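Long-range contacts in uncharacterized protein (Trypanosoma brucei, PDB 2Q0X), which is of unknown function but adopts the alpha/beta-hydrolase fold and is named as a component of the paraflagellar rod: residues 213-217 with 250-254; 51-57 with 70-74; 164-168 with 189-193; 182-186 with 271-275; 135-140 with 223-227. All blocks are in the same frame, centred on the assembly; numbering follows the deposited sequence.

Contact 1. Residues 213-217 with 250-254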
# COMPACT_ATOMS: atom_id res chain seq x y z
N PHE A 213 -16.03 -30.37 -12.68
CA PHE A 213 -14.99 -30.21 -13.69
C PHE A 213 -15.25 -29.11 -14.70
O PHE A 213 -14.30 -28.55 -15.24
CB PHE A 213 -14.70 -31.56 -14.35
CG PHE A 213 -14.06 -32.56 -13.42
CD1 PHE A 213 -12.96 -32.20 -12.65
CD2 PHE A 213 -14.53 -33.85 -13.31
CE1 PHE A 213 -12.35 -33.10 -11.79
CE2 PHE A 213 -13.92 -34.76 -12.45
CZ PHE A 213 -12.83 -34.38 -11.70
N ASP A 214 -16.50 -28.73 -14.90
CA ASP A 214 -16.79 -27.53 -15.68
C ASP A 214 -16.15 -26.26 -15.08
O ASP A 214 -15.65 -25.42 -15.83
CB ASP A 214 -18.30 -27.34 -15.91
CG ASP A 214 -19.10 -27.18 -14.62
OD1 ASP A 214 -20.17 -26.54 -14.69
OD2 ASP A 214 -18.68 -27.69 -13.56
N VAL A 215 -16.13 -26.14 -13.76
CA VAL A 215 -15.54 -24.99 -13.10
C VAL A 215 -14.04 -24.90 -13.41
O VAL A 215 -13.51 -23.81 -13.63
CB VAL A 215 -15.74 -25.00 -11.57
CG1 VAL A 215 -15.02 -23.83 -10.94
CG2 VAL A 215 -17.22 -24.96 -11.23
N LEU A 216 -13.37 -26.05 -13.45
CA LEU A 216 -11.94 -26.09 -13.69
C LEU A 216 -11.55 -25.53 -15.06
O LEU A 216 -10.46 -24.99 -15.20
CB LEU A 216 -11.40 -27.52 -13.53
CG LEU A 216 -11.44 -28.17 -12.14
CD1 LEU A 216 -10.79 -29.54 -12.27
CD2 LEU A 216 -10.75 -27.30 -11.05
N ARG A 217 -12.45 -25.62 -16.04
CA ARG A 217 -12.18 -25.08 -17.38
C ARG A 217 -12.01 -23.59 -17.32
O ARG A 217 -11.24 -23.02 -18.07
CB ARG A 217 -13.32 -25.39 -18.37
CG ARG A 217 -13.58 -26.84 -18.62
CD ARG A 217 -12.34 -27.57 -19.17
NE ARG A 217 -12.71 -28.93 -19.60
CZ ARG A 217 -11.86 -29.86 -20.03
NH1 ARG A 217 -10.56 -29.62 -20.16
NH2 ARG A 217 -12.34 -31.04 -20.36
N GLY A 250 -7.54 -33.99 -11.07
CA GLY A 250 -8.33 -32.88 -11.60
C GLY A 250 -7.49 -31.81 -12.25
O GLY A 250 -7.84 -31.29 -13.33
N VAL A 251 -6.39 -31.46 -11.62
CA VAL A 251 -5.50 -30.45 -12.15
C VAL A 251 -4.82 -30.95 -13.43
O VAL A 251 -4.79 -30.23 -14.41
CB VAL A 251 -4.48 -29.93 -11.07
CG1 VAL A 251 -3.48 -29.00 -11.70
CG2 VAL A 251 -5.21 -29.23 -9.89
N ARG A 252 -4.31 -32.18 -13.43
CA ARG A 252 -3.64 -32.74 -14.62
C ARG A 252 -4.53 -32.90 -15.84
O ARG A 252 -4.08 -32.73 -16.99
CB ARG A 252 -3.07 -34.11 -14.31
CG ARG A 252 -1.87 -34.08 -13.41
CD ARG A 252 -1.37 -35.50 -13.22
NE ARG A 252 -0.12 -35.57 -12.47
CZ ARG A 252 0.43 -36.71 -12.03
NH1 ARG A 252 -0.16 -37.88 -12.26
NH2 ARG A 252 1.58 -36.67 -11.36
N ASP A 253 -5.79 -33.26 -15.59
CA ASP A 253 -6.73 -33.54 -16.67
C ASP A 253 -7.42 -32.29 -17.22
O ASP A 253 -8.01 -32.34 -18.31
CB ASP A 253 -7.80 -34.52 -16.18
CG ASP A 253 -7.25 -35.92 -15.99
OD1 ASP A 253 -6.04 -36.14 -16.17
OD2 ASP A 253 -8.05 -36.81 -15.64
N HIS A 254 -7.38 -31.20 -16.46
CA HIS A 254 -8.13 -30.00 -16.80
C HIS A 254 -7.32 -28.73 -16.93
O HIS A 254 -7.86 -27.73 -17.35
CB HIS A 254 -9.30 -29.82 -15.83
CG HIS A 254 -10.26 -30.97 -15.86
ND1 HIS A 254 -10.33 -31.91 -14.86
CD2 HIS A 254 -11.14 -31.36 -16.80
CE1 HIS A 254 -11.22 -32.82 -15.17
NE2 HIS A 254 -11.73 -32.52 -16.36
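An aromatic pair of mixed kind joins two helices here: the ring of Phe213 forms an offset stack with the imidazole of His254, the centroids 4.4 Å apart and the planes inclined by 23°. Phe213 also places its CB over the same imidazole, 4.1 Å from the ring centroid, in a CH-pi contact. The imidazole is held by its own helix, since His254 ND1 donates a hydrogen bond to Gly250 O (3.0 Å), one turn earlier. Histidine suits the place because it gives a flat face to phenylalanine while a ring nitrogen satisfies a carbonyl. Beside the stack the buried Leu216 sets CD1 against His254 ND1 (3.5 Å) and Gly250 O (3.6 Å), shielding that hydrogen bond with a methyl group. Glycine lets the helices close up: a CB at position 250 would stand about 3.5 Å from Phe213 CE1 and 3.6 Å from Leu216 CD1. At the solvent edge the face of the Arg217 guanidinium meets the edge of the His254 ring, CZ 3.6 Å from CD2. The axes of the two short segments approach to 10.2 Å and cross at -58°. Leu216 also touches Pro207 of helix 200-209, whereas Val251 packs on strand 260-264. Helix 241-254 thus lies on the sheet as the connection between the parallel strands 227-232 and 260-264, the beta-alpha-beta crossover from which alpha/beta-hydrolase folds are built.

Contact 2. Residues 51-57 with 70-74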
# COMPACT_ATOMS: atom_id res chain seq x y z
N LEU A 51 4.56 -5.10 -0.24
CA LEU A 51 5.85 -5.38 -0.84
C LEU A 51 6.67 -6.16 0.17
O LEU A 51 6.61 -5.87 1.37
CB LEU A 51 6.60 -4.09 -1.19
CG LEU A 51 6.08 -3.20 -2.33
CD1 LEU A 51 7.01 -1.99 -2.49
CD2 LEU A 51 5.87 -4.01 -3.64
N LEU A 52 7.42 -7.15 -0.31
CA LEU A 52 8.21 -8.06 0.55
C LEU A 52 7.37 -8.72 1.64
O LEU A 52 7.82 -8.89 2.78
CB LEU A 52 9.44 -7.35 1.16
CG LEU A 52 10.61 -6.96 0.26
CD1 LEU A 52 11.63 -6.13 1.09
CD2 LEU A 52 11.26 -8.17 -0.38
N SER A 53 6.15 -9.12 1.28
CA SER A 53 5.22 -9.76 2.23
C SER A 53 5.84 -10.97 2.90
O SER A 53 5.60 -11.24 4.08
CB SER A 53 3.94 -10.22 1.50
OG SER A 53 2.95 -10.61 2.44
N PHE A 54 6.62 -11.73 2.13
CA PHE A 54 7.36 -12.86 2.65
C PHE A 54 8.82 -12.50 2.75
O PHE A 54 9.42 -12.07 1.77
CB PHE A 54 7.17 -14.09 1.75
CG PHE A 54 5.78 -14.59 1.75
CD1 PHE A 54 5.40 -15.64 2.58
CD2 PHE A 54 4.81 -13.97 0.97
CE1 PHE A 54 4.10 -16.09 2.60
CE2 PHE A 54 3.50 -14.41 0.98
CZ PHE A 54 3.15 -15.48 1.81
N ASP A 55 9.37 -12.67 3.95
CA ASP A 55 10.77 -12.45 4.21
C ASP A 55 11.61 -13.25 3.21
O ASP A 55 12.58 -12.72 2.68
CB ASP A 55 11.15 -12.80 5.68
CG ASP A 55 10.64 -11.76 6.70
OD1 ASP A 55 10.05 -10.74 6.29
OD2 ASP A 55 10.84 -11.97 7.92
N TYR A 56 11.21 -14.49 2.92
CA TYR A 56 11.98 -15.34 1.99
C TYR A 56 12.13 -14.81 0.55
O TYR A 56 13.01 -15.26 -0.16
CB TYR A 56 11.50 -16.81 1.99
CG TYR A 56 10.33 -17.12 1.10
CD1 TYR A 56 10.49 -17.24 -0.29
CD2 TYR A 56 9.07 -17.32 1.63
CE1 TYR A 56 9.45 -17.53 -1.10
CE2 TYR A 56 8.01 -17.61 0.81
CZ TYR A 56 8.20 -17.72 -0.56
OH TYR A 56 7.13 -18.01 -1.39
N PHE A 57 11.28 -13.87 0.13
CA PHE A 57 11.46 -13.17 -1.14
C PHE A 57 12.85 -12.56 -1.35
O PHE A 57 13.30 -12.44 -2.49
CB PHE A 57 10.44 -12.02 -1.24
CG PHE A 57 9.04 -12.45 -1.56
CD1 PHE A 57 8.67 -13.80 -1.62
CD2 PHE A 57 8.07 -11.49 -1.78
CE1 PHE A 57 7.36 -14.16 -1.93
CE2 PHE A 57 6.76 -11.85 -2.09
CZ PHE A 57 6.41 -13.18 -2.17
N PHE A 70 13.29 -10.28 -10.15
CA PHE A 70 12.18 -10.44 -9.22
C PHE A 70 11.48 -9.08 -9.10
O PHE A 70 12.11 -8.11 -8.71
CB PHE A 70 12.65 -10.95 -7.84
CG PHE A 70 11.52 -11.43 -6.95
CD1 PHE A 70 11.16 -10.72 -5.80
CD2 PHE A 70 10.79 -12.56 -7.28
CE1 PHE A 70 10.12 -11.13 -4.99
CE2 PHE A 70 9.73 -12.97 -6.48
CZ PHE A 70 9.39 -12.24 -5.33
N VAL A 71 10.21 -9.04 -9.50
CA VAL A 71 9.44 -7.81 -9.52
C VAL A 71 8.20 -7.99 -8.65
O VAL A 71 7.57 -9.04 -8.71
CB VAL A 71 8.98 -7.42 -10.94
CG1 VAL A 71 8.14 -6.13 -10.91
CG2 VAL A 71 10.19 -7.26 -11.89
N GLN A 72 7.88 -6.95 -7.88
CA GLN A 72 6.76 -6.91 -6.94
C GLN A 72 5.91 -5.68 -7.17
O GLN A 72 6.44 -4.60 -7.32
CB GLN A 72 7.28 -6.86 -5.52
CG GLN A 72 8.02 -8.09 -5.11
CD GLN A 72 8.66 -7.94 -3.75
OE1 GLN A 72 7.99 -8.06 -2.72
NE2 GLN A 72 9.96 -7.65 -3.73
N VAL A 73 4.60 -5.87 -7.18
CA VAL A 73 3.65 -4.77 -7.34
C VAL A 73 2.65 -4.92 -6.22
O VAL A 73 2.29 -6.04 -5.85
CB VAL A 73 2.94 -4.78 -8.74
CG1 VAL A 73 2.09 -6.03 -8.95
CG2 VAL A 73 2.07 -3.51 -8.98
N GLU A 74 2.20 -3.80 -5.67
CA GLU A 74 1.07 -3.85 -4.74
C GLU A 74 -0.23 -3.70 -5.49
O GLU A 74 -0.43 -2.74 -6.21
CB GLU A 74 1.23 -2.80 -3.64
CG GLU A 74 2.24 -3.23 -2.59
CD GLU A 74 2.59 -2.13 -1.58
OE1 GLU A 74 3.19 -2.50 -0.52
OE2 GLU A 74 2.26 -0.93 -1.86
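Two backbone amides of the loop are taken up by side chains from the strand end. Leu52 N donates to Gln72 OE1 at 2.6 Å, and Leu51 N to Glu74 OE1 at 3.0 Å and nearly straight (169°). Leu51 and Leu52 are buried in a loop without strand pairing, so their NH groups need acceptors, which the carboxylate and the amide oxygen supply. Leu51 CD2 makes apolar contact with Gln72 CB at 3.7 Å, while a Leu52 methyl lies against the glutamine amide, CD2 to Gln72 NE2 3.6 Å; Leu17 of the second subunit packs on both leucines. A type I turn from Phe54 to Phe57 then brings Phe57 back to the strand, where the edge of Phe70 meets its face in a T-shaped pair (centroids 5.2 Å, planes at 68°). Phe57 opens helix 57-64 and also meets Trp43 of strand 40-44, while Phe70 is covered by Leu60, Ala61 and Leu64 of that helix. Strand 69-73 runs between strands 26-33 and 40-44.

Contact 3. Residues 164-168 with 189-193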
# COMPACT_ATOMS: atom_id res chain seq x y z
N VAL A 164 -22.63 -10.12 -0.30
CA VAL A 164 -21.84 -9.22 -1.15
C VAL A 164 -22.73 -8.33 -2.03
O VAL A 164 -22.47 -7.14 -2.19
CB VAL A 164 -20.84 -10.01 -2.04
CG1 VAL A 164 -20.22 -9.13 -3.12
CG2 VAL A 164 -19.75 -10.64 -1.19
N GLU A 165 -23.78 -8.93 -2.61
CA GLU A 165 -24.79 -8.19 -3.39
C GLU A 165 -25.42 -7.06 -2.59
O GLU A 165 -25.65 -5.96 -3.12
CB GLU A 165 -25.89 -9.13 -3.87
CG GLU A 165 -25.47 -10.07 -4.97
CD GLU A 165 -26.52 -11.14 -5.26
OE1 GLU A 165 -27.71 -10.96 -4.92
OE2 GLU A 165 -26.13 -12.17 -5.85
N LYS A 166 -25.72 -7.35 -1.32
CA LYS A 166 -26.35 -6.39 -0.42
C LYS A 166 -25.42 -5.22 -0.12
O LYS A 166 -25.86 -4.07 -0.15
CB LYS A 166 -26.76 -7.08 0.89
N LEU A 167 -24.15 -5.52 0.16
CA LEU A 167 -23.15 -4.48 0.46
C LEU A 167 -22.88 -3.60 -0.76
O LEU A 167 -22.73 -2.38 -0.63
CB LEU A 167 -21.84 -5.08 0.97
CG LEU A 167 -21.83 -5.80 2.32
CD1 LEU A 167 -20.49 -6.49 2.55
CD2 LEU A 167 -22.11 -4.86 3.48
N MET A 168 -22.82 -4.21 -1.94
CA MET A 168 -22.55 -3.47 -3.18
C MET A 168 -23.68 -2.50 -3.51
O MET A 168 -23.42 -1.44 -4.09
CB MET A 168 -22.35 -4.43 -4.36
CG MET A 168 -21.08 -5.27 -4.28
SD MET A 168 -19.57 -4.33 -4.08
CE MET A 168 -19.43 -3.51 -5.67
N PRO A 189 -15.72 -6.51 -0.29
CA PRO A 189 -16.88 -6.97 -1.06
C PRO A 189 -16.72 -6.75 -2.58
O PRO A 189 -17.09 -7.62 -3.36
CB PRO A 189 -18.04 -6.15 -0.49
CG PRO A 189 -17.61 -5.80 0.91
CD PRO A 189 -16.11 -5.66 0.85
N ALA A 190 -16.15 -5.61 -2.97
CA ALA A 190 -15.94 -5.29 -4.37
C ALA A 190 -15.07 -6.32 -5.08
O ALA A 190 -15.27 -6.58 -6.24
CB ALA A 190 -15.35 -3.90 -4.53
N ARG A 191 -14.09 -6.89 -4.38
CA ARG A 191 -13.27 -7.94 -4.98
C ARG A 191 -14.05 -9.26 -5.15
O ARG A 191 -13.87 -9.96 -6.13
CB ARG A 191 -11.96 -8.14 -4.19
CG ARG A 191 -10.89 -7.11 -4.54
CD ARG A 191 -10.28 -7.36 -5.93
NE ARG A 191 -9.64 -8.68 -6.04
CZ ARG A 191 -8.40 -8.97 -5.64
NH1 ARG A 191 -7.61 -8.04 -5.10
NH2 ARG A 191 -7.93 -10.20 -5.77
N LEU A 192 -14.95 -9.55 -4.22
CA LEU A 192 -15.78 -10.75 -4.33
C LEU A 192 -16.88 -10.60 -5.39
O LEU A 192 -17.25 -11.58 -6.06
CB LEU A 192 -16.38 -11.11 -2.96
CG LEU A 192 -15.48 -11.83 -1.93
CD1 LEU A 192 -16.10 -11.76 -0.54
CD2 LEU A 192 -15.23 -13.30 -2.34
N ALA A 193 -17.38 -9.37 -5.56
CA ALA A 193 -18.57 -9.11 -6.39
C ALA A 193 -18.39 -9.31 -7.90
O ALA A 193 -19.33 -9.66 -8.61
CB ALA A 193 -19.12 -7.70 -6.11
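Apolar contacts carry this helix pair. Val164, beta-branched and compact, sits at the closest approach of the backbones: its CG1 touches Ala193 CB at 3.5 Å and its CG2 reaches Leu192 CB at 3.8 Å. Leu167 extends to the ring of Pro189, with CD1 3.4 Å from CG. Met168, long and flexible, bends along the other helix, so that CG lies 3.6 Å from Ala193 CB and SD 3.8 Å from Ala190 CA. The small alanines leave room for these larger neighbours. Proline is at home at position 189, in the first turn of its helix, where a missing amide hydrogen costs no helical bond. Within the segments the backbone bonds are helical: Met168 N bonds to Val164 O at 3.0 Å and Ala193 N to Pro189 O at 2.8 Å. The axes of the two short segments come within 9.3 Å and cross at -121°. Arg191 points away from helix 154-170 and makes a salt bridge with Asp90 and a hydrogen bond with Gln120, joining the short helix to the protein body. Both helices lie between strands 135-143 and 227-232, after the sixth strand, where many alpha/beta hydrolases insert a cap, and the pair is consistent with one.

Contact 4. Residues 182-186 with 271-275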
# COMPACT_ATOMS: atom_id res chain seq x y z
N HIS A 182 -18.50 -13.91 6.70
CA HIS A 182 -18.78 -14.62 5.46
C HIS A 182 -17.54 -15.04 4.65
O HIS A 182 -17.66 -15.83 3.72
CB HIS A 182 -19.73 -13.77 4.60
CG HIS A 182 -21.13 -13.76 5.11
ND1 HIS A 182 -21.71 -12.65 5.67
CD2 HIS A 182 -22.06 -14.75 5.19
CE1 HIS A 182 -22.95 -12.94 6.05
NE2 HIS A 182 -23.18 -14.20 5.76
N TYR A 183 -16.36 -14.53 4.99
CA TYR A 183 -15.12 -15.02 4.37
C TYR A 183 -14.01 -14.99 5.41
O TYR A 183 -14.15 -14.31 6.41
CB TYR A 183 -14.73 -14.17 3.15
CG TYR A 183 -13.91 -14.93 2.11
CD1 TYR A 183 -14.43 -16.03 1.46
CD2 TYR A 183 -12.61 -14.55 1.82
CE1 TYR A 183 -13.69 -16.72 0.52
CE2 TYR A 183 -11.85 -15.24 0.90
CZ TYR A 183 -12.40 -16.32 0.24
OH TYR A 183 -11.65 -17.01 -0.69
N ASP A 184 -12.93 -15.73 5.17
CA ASP A 184 -11.82 -15.84 6.14
C ASP A 184 -10.66 -14.88 5.87
O ASP A 184 -10.31 -14.07 6.71
CB ASP A 184 -11.32 -17.29 6.27
CG ASP A 184 -11.14 -17.99 4.93
OD1 ASP A 184 -11.29 -17.34 3.89
OD2 ASP A 184 -10.86 -19.20 4.94
N ILE A 185 -10.04 -15.00 4.70
CA ILE A 185 -8.94 -14.14 4.32
C ILE A 185 -9.49 -12.71 4.14
O ILE A 185 -10.62 -12.56 3.66
CB ILE A 185 -8.29 -14.66 3.01
CG1 ILE A 185 -7.60 -16.01 3.28
CG2 ILE A 185 -7.31 -13.63 2.42
CD1 ILE A 185 -7.21 -16.75 2.02
N PRO A 186 -8.74 -11.67 4.57
CA PRO A 186 -9.23 -10.31 4.36
C PRO A 186 -9.46 -9.93 2.89
O PRO A 186 -8.58 -10.12 2.04
CB PRO A 186 -8.15 -9.43 5.00
CG PRO A 186 -7.44 -10.31 5.93
CD PRO A 186 -7.47 -11.68 5.31
N GLU A 271 -6.24 -20.63 11.31
CA GLU A 271 -7.49 -21.25 10.90
C GLU A 271 -8.32 -20.31 10.02
O GLU A 271 -9.49 -20.56 9.78
CB GLU A 271 -8.30 -21.69 12.13
N LEU A 272 -7.70 -19.23 9.53
CA LEU A 272 -8.37 -18.31 8.60
C LEU A 272 -7.64 -18.28 7.26
O LEU A 272 -7.74 -17.31 6.49
CB LEU A 272 -8.49 -16.92 9.23
CG LEU A 272 -9.40 -16.87 10.47
CD1 LEU A 272 -9.18 -15.56 11.21
CD2 LEU A 272 -10.88 -17.04 10.12
N ARG A 273 -6.90 -19.36 6.99
CA ARG A 273 -6.20 -19.59 5.71
C ARG A 273 -5.12 -18.55 5.43
O ARG A 273 -4.86 -18.21 4.27
CB ARG A 273 -7.18 -19.71 4.55
CG ARG A 273 -8.02 -20.97 4.61
CD ARG A 273 -8.66 -21.29 3.30
NE ARG A 273 -9.51 -20.21 2.81
CZ ARG A 273 -9.44 -19.68 1.60
NH1 ARG A 273 -8.57 -20.13 0.71
NH2 ARG A 273 -10.25 -18.69 1.26
N ARG A 274 -4.48 -18.07 6.50
CA ARG A 274 -3.39 -17.13 6.40
C ARG A 274 -2.07 -17.82 6.75
O ARG A 274 -2.00 -18.59 7.69
CB ARG A 274 -3.65 -15.96 7.34
CG ARG A 274 -5.01 -15.28 7.06
CD ARG A 274 -4.87 -13.79 6.86
NE ARG A 274 -5.28 -13.03 8.04
CZ ARG A 274 -5.02 -11.74 8.24
NH1 ARG A 274 -4.30 -11.03 7.38
NH2 ARG A 274 -5.47 -11.16 9.34
N VAL A 275 -1.03 -17.55 5.98
CA VAL A 275 0.29 -18.10 6.28
C VAL A 275 0.91 -17.25 7.39
O VAL A 275 1.06 -16.03 7.26
CB VAL A 275 1.18 -18.17 5.01
CG1 VAL A 275 2.60 -18.58 5.35
CG2 VAL A 275 0.58 -19.13 4.01
O HOH W 1 -11.32 -20.71 7.46
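Ile185 lies over one face of the Arg273 guanidinium, its CD1 3.7 Å from NH2, an apolar cover for a buried charge. Arg273 stands in the loop joining the two short antiparallel strands 268-269 and 275-277, a hairpin following the last strand of the alpha/beta-hydrolase sheet; its partner loop leads into helix 189-193. The edge of the same guanidinium meets Asp184 in a two-point salt bridge, NE to OD2 at 2.7 Å and NH2 to OD1 at 3.1 Å. Arginine and aspartate match here because their flat ends offer two donors and two acceptors side by side. NH2 also gives a weak bond to Tyr183 OH (2.9 Å), a hydroxyl whose stronger partner is Glu202, and NH1 reaches Val143 O and Thr199. Asp184 OD1 accepts from Ile185 N as well, at 2.8 Å, which fixes the loop beside the charge. Nearby, Pro186 CG rests over the guanidinium face of Arg274, 3.5 Å from NH1, and Ile185 also packs on Ser116, in the loop between strand 110-115 and helix 119-128 where this fold has its nucleophile elbow. At the outer edge a water donates to both Asp184 OD2 and Glu271 O, each at 3.0 Å.

Contact 5. Residues 135-140 with 223-227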
# COMPACT_ATOMS: atom_id res chain seq x y z
N ILE A 135 3.76 -14.60 -21.16
CA ILE A 135 3.56 -15.19 -19.83
C ILE A 135 3.81 -16.71 -19.94
O ILE A 135 2.96 -17.47 -20.43
CB ILE A 135 2.15 -14.83 -19.28
CG1 ILE A 135 2.00 -13.30 -19.20
CG2 ILE A 135 1.90 -15.49 -17.90
CD1 ILE A 135 0.59 -12.79 -18.94
N THR A 136 5.01 -17.15 -19.56
CA THR A 136 5.49 -18.50 -19.89
C THR A 136 5.41 -19.50 -18.74
O THR A 136 5.59 -20.70 -18.93
CB THR A 136 6.94 -18.46 -20.44
OG1 THR A 136 7.77 -17.78 -19.52
CG2 THR A 136 7.02 -17.77 -21.80
N ARG A 137 5.16 -19.00 -17.55
CA ARG A 137 5.05 -19.84 -16.36
C ARG A 137 4.12 -19.16 -15.41
O ARG A 137 4.07 -17.95 -15.35
CB ARG A 137 6.40 -20.05 -15.65
CG ARG A 137 7.32 -21.07 -16.29
CD ARG A 137 8.25 -20.42 -17.29
NE ARG A 137 8.52 -21.29 -18.46
CZ ARG A 137 9.65 -21.96 -18.64
NH1 ARG A 137 10.60 -21.91 -17.73
NH2 ARG A 137 9.83 -22.66 -19.71
N VAL A 138 3.39 -19.97 -14.66
CA VAL A 138 2.52 -19.48 -13.63
C VAL A 138 2.82 -20.25 -12.34
O VAL A 138 2.99 -21.46 -12.34
CB VAL A 138 1.03 -19.59 -14.03
CG1 VAL A 138 0.14 -19.16 -12.91
CG2 VAL A 138 0.74 -18.74 -15.33
N ILE A 139 2.91 -19.52 -11.23
CA ILE A 139 3.09 -20.11 -9.91
C ILE A 139 2.00 -19.56 -9.00
O ILE A 139 1.89 -18.36 -8.85
CB ILE A 139 4.49 -19.74 -9.29
CG1 ILE A 139 5.64 -20.18 -10.21
CG2 ILE A 139 4.61 -20.29 -7.86
CD1 ILE A 139 6.89 -19.27 -10.15
N LEU A 140 1.23 -20.44 -8.39
CA LEU A 140 0.16 -20.01 -7.51
C LEU A 140 0.29 -20.68 -6.16
O LEU A 140 0.46 -21.89 -6.07
CB LEU A 140 -1.21 -20.32 -8.11
CG LEU A 140 -1.50 -19.85 -9.55
CD1 LEU A 140 -2.81 -20.43 -10.07
CD2 LEU A 140 -1.46 -18.38 -9.65
N ILE A 223 -5.07 -21.63 -18.22
CA ILE A 223 -3.62 -21.59 -18.08
C ILE A 223 -3.03 -22.54 -19.11
O ILE A 223 -3.24 -23.75 -19.05
CB ILE A 223 -3.18 -22.03 -16.64
CG1 ILE A 223 -3.81 -21.12 -15.56
CG2 ILE A 223 -1.67 -22.02 -16.47
CD1 ILE A 223 -3.33 -21.44 -14.16
N LYS A 224 -2.31 -21.97 -20.08
CA LYS A 224 -1.83 -22.72 -21.24
C LYS A 224 -0.33 -22.95 -21.20
O LYS A 224 0.27 -23.39 -22.19
CB LYS A 224 -2.17 -21.97 -22.53
CG LYS A 224 -3.61 -21.48 -22.64
CD LYS A 224 -4.57 -22.62 -22.63
CE LYS A 224 -5.90 -22.23 -23.29
NZ LYS A 224 -6.97 -23.18 -22.84
N VAL A 225 0.27 -22.67 -20.06
CA VAL A 225 1.71 -22.79 -19.88
C VAL A 225 1.95 -23.55 -18.59
O VAL A 225 1.02 -23.80 -17.84
CB VAL A 225 2.39 -21.38 -19.88
CG1 VAL A 225 2.14 -20.69 -21.24
CG2 VAL A 225 1.92 -20.52 -18.70
N PRO A 226 3.21 -23.95 -18.33
CA PRO A 226 3.47 -24.72 -17.13
C PRO A 226 3.07 -24.02 -15.82
O PRO A 226 3.23 -22.80 -15.65
CB PRO A 226 4.98 -24.98 -17.22
CG PRO A 226 5.30 -24.90 -18.68
CD PRO A 226 4.43 -23.79 -19.16
N LEU A 227 2.53 -24.82 -14.91
CA LEU A 227 1.90 -24.35 -13.71
C LEU A 227 2.51 -25.07 -12.50
O LEU A 227 2.67 -26.29 -12.52
CB LEU A 227 0.40 -24.63 -13.80
CG LEU A 227 -0.43 -24.38 -12.55
CD1 LEU A 227 -0.37 -22.93 -12.21
CD2 LEU A 227 -1.88 -24.85 -12.83
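Ile223 turns inward first: its CG2 packs 4.2 Å from Val138 CG2 and its CD1 4.2 Å from Leu140 CD1, and it leans on Phe123 and Leu126 of helix 119-128. After Lys224, which faces solvent and bonds to Gly221, the chain bends back. Val225 fills the start of the strand pair, with CG2 4.0 Å from Val138 CG2 and CG1 3.4 Å from Ile135 O; a compact branched residue fits so close to the backbone. Pro226 comes next: lacking an NH, it presents CD to Thr136 O (3.3 Å) where a strand amide could have donated, so the backbone pairing starts with its carbonyl. Val138 N donates to Pro226 O at 3.0 Å, with Arg137 CA 3.5 Å from the same oxygen. The proline ring packs on Phe290 of helix 280-299, where Arg137 lies, its guanidinium bridged to Asp295. Leu227 faces Val138 in a parallel bridge, CA to CA 4.9 Å; its CA lies 3.4 Å from Val138 O, and its CD1 meets Val138 CG1 at 3.9 Å and Leu140 CD1 at 4.1 Å. So begins the parallel pairing of strands 135-143 and 227-232, with helices on both faces, as in the central sheet of the alpha/beta-hydrolase fold.

Contacts 2 and 5 are the buried ones, and both reach the central sheet, but differently: contact 5 starts a parallel strand pair with a backbone bond and aliphatic packing, whereas contact 2 ties a loop to a strand through side-chain acceptors and an aromatic pair. Contacts 1, 3 and 4 lie further out and are partly buried. The two helix pairs contrast as well, contact 1 built on stacked rings and contact 3 on aliphatic groups, their centres about 27 Å apart. Contact 4 is the ionic one; its segment 182-186 runs into segment 189-193 of contact 3, and Val275 touches Phe54 of contact 2 (CG1 to CE1, 4.0 Å).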